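Local atomic coordinates of LINE-1 ORF1P (Homo sapiens, PDB entry 2W7A), a protein that binds single-stranded nucleic acids and chaperones its own transcript, is essential for LINE-1 retrotransposition, and is represented here by its central RNA recognition motif domain. Residues Asn5-Gly10 with His64-Phe69; Gln31-Asn36 with Gly86-Lys91; Asn42-Glu47 with Phe69-Met74. One frame throughout, in Å; residues are numbered along the deposited sequence.

Interaction 1. Residues Asn5-Gly10 with His64-Phe69; sequences NLRLIG and HIIVRF
I9 lays its CG1 over the centre of the H64 ring, a CH-pi contact 3.7 Å from the ring centroid. This pair closes one end of the antiparallel pairing between strands 5-9 and 64-69, two adjacent inner strands of this RRM sheet. At the edge of the same ring R7 NH1 donates to H64 ND1 at 3.2 Å, tilted 23° out of the ring plane. R7 NE forms a salt bridge with D100, so the guanidinium is held at two points. The I66 side chain, its CD1 folded back beside CA (chi2 -51°), sets that methyl over one face of the guanidinium and 3.4 Å from R7 CG. An alanine in place of H64 would probably leave R7 NH1 without this acceptor and I9 CG1 without the ring it rests on. Backbone bonds pair L6 with V67 and L8 with I65, whose side chains point to the helix-covered side of the sheet; N5, R7, I66 and R68 point to the other, the side on which canonical RRMs bind RNA. There N5 ND2 bonds to D100, and N5 CG packs on I66 CG2 at 3.6 Å. On the helix side, L6 CD2 reaches F69 CE1 at 3.6 Å.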
# COMPACT_ATOMS: atom_id res chain seq x y z
N ASN A 5 -2.66 -3.93 -9.65
CA ASN A 5 -1.58 -3.40 -8.79
C ASN A 5 -1.80 -1.93 -8.44
O ASN A 5 -2.18 -1.13 -9.30
CB ASN A 5 -0.23 -3.39 -9.50
CG ASN A 5 0.41 -4.75 -9.66
OD1 ASN A 5 -0.04 -5.74 -9.14
ND2 ASN A 5 1.48 -4.78 -10.45
N LEU A 6 -1.54 -1.58 -7.18
CA LEU A 6 -1.25 -0.20 -6.88
C LEU A 6 0.10 -0.05 -6.24
O LEU A 6 0.70 -1.05 -5.80
CB LEU A 6 -2.32 0.43 -6.05
CG LEU A 6 -2.63 -0.03 -4.68
CD1 LEU A 6 -1.57 0.32 -3.66
CD2 LEU A 6 -3.97 0.62 -4.20
N ARG A 7 0.58 1.18 -6.23
CA ARG A 7 1.81 1.56 -5.59
C ARG A 7 1.51 2.32 -4.30
O ARG A 7 0.74 3.28 -4.29
CB ARG A 7 2.67 2.46 -6.50
CG ARG A 7 3.31 1.73 -7.65
CD ARG A 7 4.01 2.66 -8.67
NE ARG A 7 4.55 1.85 -9.76
CZ ARG A 7 5.77 1.30 -9.79
NH1 ARG A 7 6.66 1.52 -8.84
NH2 ARG A 7 6.13 0.56 -10.83
N LEU A 8 2.17 1.92 -3.24
CA LEU A 8 2.15 2.57 -1.94
C LEU A 8 3.49 3.28 -1.79
O LEU A 8 4.55 2.63 -1.79
CB LEU A 8 1.92 1.51 -0.87
CG LEU A 8 2.14 1.81 0.56
CD1 LEU A 8 1.34 3.03 1.02
CD2 LEU A 8 1.76 0.50 1.34
N ILE A 9 3.42 4.59 -1.68
CA ILE A 9 4.60 5.47 -1.76
C ILE A 9 4.85 6.15 -0.43
O ILE A 9 3.89 6.60 0.22
CB ILE A 9 4.38 6.54 -2.86
CG1 ILE A 9 4.19 5.86 -4.21
CG2 ILE A 9 5.47 7.57 -2.84
CD1 ILE A 9 3.87 6.81 -5.35
N GLY A 10 6.12 6.22 0.00
CA GLY A 10 6.47 6.92 1.24
C GLY A 10 6.55 6.16 2.54
O GLY A 10 6.72 6.77 3.57
N HIS A 64 8.96 2.03 -3.48
CA HIS A 64 7.53 1.82 -3.50
C HIS A 64 7.21 0.39 -3.10
O HIS A 64 8.04 -0.50 -3.25
CB HIS A 64 6.97 2.06 -4.90
CG HIS A 64 7.14 3.46 -5.41
ND1 HIS A 64 6.71 3.85 -6.66
CD2 HIS A 64 7.63 4.56 -4.82
CE1 HIS A 64 6.96 5.14 -6.82
NE2 HIS A 64 7.52 5.60 -5.72
N ILE A 65 6.02 0.19 -2.56
CA ILE A 65 5.50 -1.11 -2.28
C ILE A 65 4.39 -1.38 -3.29
O ILE A 65 3.43 -0.57 -3.43
CB ILE A 65 4.93 -1.18 -0.83
CG1 ILE A 65 6.02 -1.01 0.22
CG2 ILE A 65 4.12 -2.46 -0.58
CD1 ILE A 65 5.52 -0.68 1.63
N ILE A 66 4.50 -2.50 -4.02
CA ILE A 66 3.45 -2.89 -4.96
C ILE A 66 2.50 -3.82 -4.25
O ILE A 66 2.92 -4.81 -3.66
CB ILE A 66 4.04 -3.59 -6.20
CG1 ILE A 66 5.13 -2.72 -6.82
CG2 ILE A 66 2.94 -3.95 -7.16
CD1 ILE A 66 4.69 -1.30 -7.08
N VAL A 67 1.22 -3.45 -4.29
CA VAL A 67 0.15 -4.21 -3.68
C VAL A 67 -0.74 -4.74 -4.81
O VAL A 67 -1.30 -3.98 -5.61
CB VAL A 67 -0.62 -3.33 -2.70
CG1 VAL A 67 -1.76 -4.15 -2.01
CG2 VAL A 67 0.31 -2.64 -1.71
N ARG A 68 -0.84 -6.07 -4.92
CA ARG A 68 -1.64 -6.68 -6.00
C ARG A 68 -2.94 -7.20 -5.37
O ARG A 68 -2.92 -7.97 -4.44
CB ARG A 68 -0.89 -7.82 -6.68
CG ARG A 68 -1.66 -8.45 -7.84
CD ARG A 68 -0.77 -9.40 -8.65
NE ARG A 68 -1.42 -9.90 -9.84
CZ ARG A 68 -0.98 -10.93 -10.56
NH1 ARG A 68 0.13 -11.58 -10.21
NH2 ARG A 68 -1.65 -11.32 -11.64
N PHE A 69 -4.06 -6.68 -5.86
CA PHE A 69 -5.36 -7.02 -5.37
C PHE A 69 -5.92 -8.18 -6.17
O PHE A 69 -5.60 -8.33 -7.35
CB PHE A 69 -6.29 -5.82 -5.51
CG PHE A 69 -6.04 -4.74 -4.52
CD1 PHE A 69 -5.00 -3.87 -4.68
CD2 PHE A 69 -6.84 -4.59 -3.43
CE1 PHE A 69 -4.77 -2.86 -3.77
CE2 PHE A 69 -6.61 -3.57 -2.52
CZ PHE A 69 -5.55 -2.74 -2.69

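Interaction 2. Residues Gln31-Asn36 with Gly86-Lys91; sequences QENFPN and GRVTLK
V88 CG1 lies over the flat amide of N33, 3.6 Å from N33 CG, while N33 CB lies over the centre of one face of the F34 ring. The amide uses its edge to grip the backbone of T89. N33 ND2 donates to T89 O at 2.8 Å, the oxygen lying in the amide plane and offering a lone pair. N33 OD1 in turn accepts from T89 N at 3.0 Å, with the donor tilted 23° from the carbonyl plane. One side chain thus satisfies both backbone groups of a single strand residue, much as a neighbouring strand would. A second hydrogen of ND2 goes to I29 O in its own helix, which fixes the amide's rotation further.

The carboxylate of E32 is gripped as well. K91 N reaches OE1 at 2.8 Å on the syn lone pair, whereas T89 OG1 meets OE2 at 2.7 Å from above the plane, 40° out of it. T89 OG1 stands between its own backbone N and carbonyl carbon (chi1 61°), on the E32 side. G92 N also donates to OE2, so the hairpin turn at K91 and G92 is tied to the helix by its N-H groups; these donors would be expected to favour the ionised carboxylate. One water links E32 OE1 to K91 NZ, whose salt-bridge partner is D28; another donates to both N33 OD1 and T89 OG1.

The contact fastens the last turn of helix 19-33 to the edge strand 88-90 of the RRM sheet. The F34 ring packs against M78 and A81 of helix 72-85 and L97 of strand 93-99, while V88 leans on A82 and I95.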
# COMPACT_ATOMS: atom_id res chain seq x y z
N GLN A 31 -7.32 0.30 8.11
CA GLN A 31 -7.99 0.65 9.36
C GLN A 31 -7.84 2.11 9.74
O GLN A 31 -8.77 2.68 10.34
CB GLN A 31 -7.49 -0.26 10.48
CG GLN A 31 -7.86 -1.72 10.25
CD GLN A 31 -7.41 -2.68 11.39
OE1 GLN A 31 -7.81 -3.87 11.33
NE2 GLN A 31 -6.67 -2.23 12.35
N GLU A 32 -6.72 2.72 9.37
CA GLU A 32 -6.48 4.13 9.70
C GLU A 32 -7.25 5.09 8.83
O GLU A 32 -7.52 6.22 9.28
CB GLU A 32 -4.97 4.42 9.69
CG GLU A 32 -4.54 5.78 10.19
CD GLU A 32 -3.02 5.89 10.45
OE1 GLU A 32 -2.32 4.82 10.61
OE2 GLU A 32 -2.53 7.07 10.52
N ASN A 33 -7.59 4.67 7.60
CA ASN A 33 -8.12 5.58 6.60
C ASN A 33 -9.46 5.26 5.98
O ASN A 33 -10.17 6.18 5.57
CB ASN A 33 -7.13 5.69 5.43
CG ASN A 33 -5.79 6.26 5.89
OD1 ASN A 33 -5.64 7.49 6.04
ND2 ASN A 33 -4.81 5.39 6.13
N PHE A 34 -9.82 3.98 5.93
CA PHE A 34 -10.97 3.54 5.10
C PHE A 34 -11.90 2.65 5.94
O PHE A 34 -11.90 1.41 5.80
CB PHE A 34 -10.46 2.76 3.91
CG PHE A 34 -9.45 3.52 3.08
CD1 PHE A 34 -9.72 4.82 2.65
CD2 PHE A 34 -8.21 2.97 2.79
CE1 PHE A 34 -8.77 5.54 1.95
CE2 PHE A 34 -7.26 3.72 2.04
CZ PHE A 34 -7.54 4.98 1.65
N PRO A 35 -12.66 3.27 6.85
CA PRO A 35 -13.44 2.47 7.81
C PRO A 35 -14.48 1.54 7.20
O PRO A 35 -14.79 0.51 7.81
CB PRO A 35 -14.07 3.56 8.73
CG PRO A 35 -14.12 4.83 7.83
CD PRO A 35 -12.80 4.72 7.07
N ASN A 36 -15.08 1.91 6.08
CA ASN A 36 -16.06 1.00 5.51
C ASN A 36 -15.38 -0.22 4.91
O ASN A 36 -15.85 -1.32 5.05
CB ASN A 36 -16.98 1.75 4.57
CG ASN A 36 -17.94 2.70 5.37
OD1 ASN A 36 -18.39 2.38 6.46
ND2 ASN A 36 -18.22 3.80 4.81
N GLY A 86 -7.87 12.64 0.21
CA GLY A 86 -6.77 13.58 0.17
C GLY A 86 -5.57 13.05 0.93
O GLY A 86 -4.77 12.24 0.42
N ARG A 87 -5.40 13.47 2.15
CA ARG A 87 -4.33 13.02 3.00
C ARG A 87 -4.65 11.63 3.58
O ARG A 87 -5.69 11.43 4.23
CB ARG A 87 -4.16 14.03 4.12
CG ARG A 87 -3.04 13.71 5.10
CD ARG A 87 -2.87 14.89 6.13
NE ARG A 87 -1.84 14.66 7.17
CZ ARG A 87 -0.56 15.01 7.12
NH1 ARG A 87 -0.01 15.55 6.04
NH2 ARG A 87 0.19 14.75 8.14
N VAL A 88 -3.75 10.69 3.29
CA VAL A 88 -3.85 9.31 3.74
C VAL A 88 -2.64 9.04 4.60
O VAL A 88 -1.55 9.47 4.24
CB VAL A 88 -3.82 8.36 2.52
CG1 VAL A 88 -3.88 6.89 2.96
CG2 VAL A 88 -5.03 8.66 1.53
N THR A 89 -2.84 8.44 5.78
CA THR A 89 -1.76 8.33 6.75
C THR A 89 -1.46 6.92 7.22
O THR A 89 -2.31 6.03 7.17
CB THR A 89 -1.96 9.25 7.94
OG1 THR A 89 -3.16 8.88 8.58
CG2 THR A 89 -2.08 10.73 7.56
N LEU A 90 -0.23 6.72 7.67
CA LEU A 90 0.22 5.48 8.27
C LEU A 90 0.93 5.94 9.52
O LEU A 90 1.92 6.67 9.43
CB LEU A 90 1.14 4.71 7.35
CG LEU A 90 1.80 3.51 8.05
CD1 LEU A 90 0.81 2.45 8.56
CD2 LEU A 90 2.87 2.90 7.10
N LYS A 91 0.40 5.56 10.69
CA LYS A 91 0.85 6.09 11.99
C LYS A 91 0.97 7.62 12.00
O LYS A 91 1.92 8.21 12.55
CB LYS A 91 2.16 5.44 12.45
CG LYS A 91 2.21 3.90 12.34
CD LYS A 91 1.08 3.20 13.04
CE LYS A 91 0.92 1.74 12.56
NZ LYS A 91 -0.27 1.06 13.14
O HOH W 1 -2.10 2.49 11.95
O HOH W 2 -5.90 9.20 8.23

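Interaction 3. Residues Asn42-Glu47 with Phe69-Met74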
# COMPACT_ATOMS: atom_id res chain seq x y z
N ASN A 42 -13.21 -7.30 3.18
CA ASN A 42 -13.16 -8.06 1.94
C ASN A 42 -12.14 -7.49 0.97
O ASN A 42 -12.32 -7.56 -0.23
CB ASN A 42 -14.53 -8.14 1.26
CG ASN A 42 -14.58 -9.21 0.16
OD1 ASN A 42 -14.02 -10.33 0.31
ND2 ASN A 42 -15.24 -8.88 -0.94
N VAL A 43 -11.08 -6.91 1.50
CA VAL A 43 -9.97 -6.52 0.67
C VAL A 43 -9.09 -7.78 0.67
O VAL A 43 -8.64 -8.26 1.72
CB VAL A 43 -9.20 -5.31 1.25
CG1 VAL A 43 -8.21 -4.74 0.27
CG2 VAL A 43 -10.11 -4.15 1.83
N GLN A 44 -8.90 -8.36 -0.50
CA GLN A 44 -8.24 -9.63 -0.66
C GLN A 44 -6.92 -9.28 -1.30
O GLN A 44 -6.72 -9.45 -2.47
CB GLN A 44 -9.11 -10.55 -1.55
CG GLN A 44 -10.65 -10.45 -1.23
CD GLN A 44 -11.54 -11.21 -2.22
OE1 GLN A 44 -11.50 -12.44 -2.26
NE2 GLN A 44 -12.36 -10.49 -2.98
N ILE A 45 -6.02 -8.71 -0.51
CA ILE A 45 -4.72 -8.34 -1.03
C ILE A 45 -4.04 -9.69 -1.20
O ILE A 45 -4.07 -10.54 -0.29
CB ILE A 45 -4.07 -7.32 -0.10
CG1 ILE A 45 -4.73 -5.95 -0.37
CG2 ILE A 45 -2.54 -7.23 -0.34
CD1 ILE A 45 -4.56 -4.90 0.73
N GLN A 46 -3.57 -9.95 -2.41
CA GLN A 46 -2.80 -11.16 -2.75
C GLN A 46 -1.28 -11.17 -2.52
O GLN A 46 -0.72 -12.16 -2.08
CB GLN A 46 -2.91 -11.40 -4.23
CG GLN A 46 -4.27 -11.89 -4.64
CD GLN A 46 -4.32 -12.27 -6.10
OE1 GLN A 46 -3.48 -11.84 -6.89
NE2 GLN A 46 -5.30 -13.08 -6.46
N GLU A 47 -0.59 -10.15 -2.99
CA GLU A 47 0.85 -10.07 -2.77
C GLU A 47 1.21 -8.65 -2.44
O GLU A 47 0.59 -7.75 -2.95
CB GLU A 47 1.61 -10.47 -4.03
CG GLU A 47 3.06 -10.86 -3.74
CD GLU A 47 3.70 -11.52 -4.92
OE1 GLU A 47 3.19 -11.33 -6.05
OE2 GLU A 47 4.72 -12.21 -4.70
N PHE A 69 -4.06 -6.68 -5.86
CA PHE A 69 -5.36 -7.02 -5.37
C PHE A 69 -5.92 -8.18 -6.17
O PHE A 69 -5.60 -8.33 -7.35
CB PHE A 69 -6.29 -5.82 -5.51
CG PHE A 69 -6.04 -4.74 -4.52
CD1 PHE A 69 -5.00 -3.87 -4.68
CD2 PHE A 69 -6.84 -4.59 -3.43
CE1 PHE A 69 -4.77 -2.86 -3.77
CE2 PHE A 69 -6.61 -3.57 -2.52
CZ PHE A 69 -5.55 -2.74 -2.69
N THR A 70 -6.73 -9.00 -5.52
CA THR A 70 -7.43 -10.09 -6.22
C THR A 70 -8.42 -9.51 -7.23
O THR A 70 -8.58 -10.06 -8.35
CB THR A 70 -8.15 -10.98 -5.20
OG1 THR A 70 -7.17 -11.49 -4.26
CG2 THR A 70 -8.90 -12.12 -5.86
N LYS A 71 -9.07 -8.42 -6.84
CA LYS A 71 -10.11 -7.79 -7.68
C LYS A 71 -9.68 -6.41 -8.15
O LYS A 71 -9.34 -5.57 -7.32
CB LYS A 71 -11.44 -7.68 -6.92
CG LYS A 71 -12.09 -9.07 -6.67
CD LYS A 71 -13.47 -8.96 -6.06
CE LYS A 71 -14.48 -8.37 -7.04
NZ LYS A 71 -14.63 -9.18 -8.27
N VAL A 72 -9.70 -6.21 -9.47
CA VAL A 72 -9.39 -4.89 -10.02
C VAL A 72 -10.36 -3.85 -9.51
O VAL A 72 -9.98 -2.71 -9.22
CB VAL A 72 -9.38 -4.95 -11.58
CG1 VAL A 72 -9.17 -3.59 -12.21
CG2 VAL A 72 -8.31 -5.94 -12.03
N GLU A 73 -11.62 -4.22 -9.36
CA GLU A 73 -12.58 -3.26 -8.82
C GLU A 73 -12.18 -2.76 -7.44
O GLU A 73 -12.42 -1.56 -7.12
CB GLU A 73 -13.97 -3.91 -8.78
CG GLU A 73 -15.11 -2.90 -8.45
CD GLU A 73 -16.47 -3.51 -8.46
OE1 GLU A 73 -16.64 -4.62 -9.03
OE2 GLU A 73 -17.40 -2.88 -7.90
N MSE A 74 -11.56 -3.61 -6.62
CA MSE A 74 -11.20 -3.21 -5.29
C MSE A 74 -9.96 -2.34 -5.33
O MSE A 74 -9.87 -1.31 -4.59
CB MSE A 74 -10.96 -4.43 -4.42
CG MSE A 74 -10.46 -4.10 -3.08
SE MSE A 74 -11.65 -2.94 -1.97
CE MSE A 74 -13.02 -4.21 -1.74
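I45 and F69 face each other as an antiparallel non-hydrogen-bonded pair, CA to CA 4.6 Å, and just beyond them Q46 and E47 both lie opposite R68 in a classic beta bulge. The F69 ring is held from two directions. I45 CG1 lies over one face, displaced toward the rim and 3.7 Å from F69 CE2. V43 CG1, in the conformer described (V43 and Q44 each have two), comes in at the edge, near the ring plane. Beyond V43 the selenomethionine M74 sets its CG 4.1 Å from V43 CG1, and its bent chain brings CE to 3.7 Å from N42 O.

In RRM terms, the start of the second strand, 45-51, lies alongside the end of the third, 64-69, where the chain turns into helix 72-85, the second canonical helix. V43 and I45 also touch I30 and L26 of helix 19-33. F69 itself touches K75 and M78 of helix 72-85, which puts its ring in the packing between sheet and helices.

At the surface T70 doubles its hold on Q44 O. T70 OG1 is anti to its own carbonyl carbon and beside the backbone N (chi1 -57°), which lets both donors converge on that oxygen: T70 N at 3.1 Å, nearly along the C=O axis, and T70 OG1 at 2.8 Å from the opposite face of the carbonyl plane. Q46 crosses T70 at about a right angle.

In the fold
Interactions 1 and 3 meet, their centres 12 Å apart: F69, the last residue of strand 64-69, belongs to both, and that strand lies between 5-9 and 45-51. R68 is the joint, with R68 O 2.9 Å from Q46 N and R68 N 3.0 Å from E47 O. Interaction 2 stands apart, its centre about 15 Å from that of interaction 1 and 17 Å from that of interaction 3, touching neither. Along the chain the loop it closes encloses interaction 3. No nucleic acid is bound here; strands 5-9 and 64-69 contribute to the face that binds RNA in canonical RRMs, and interactions 2 and 3 lie toward the two edges of the sheet.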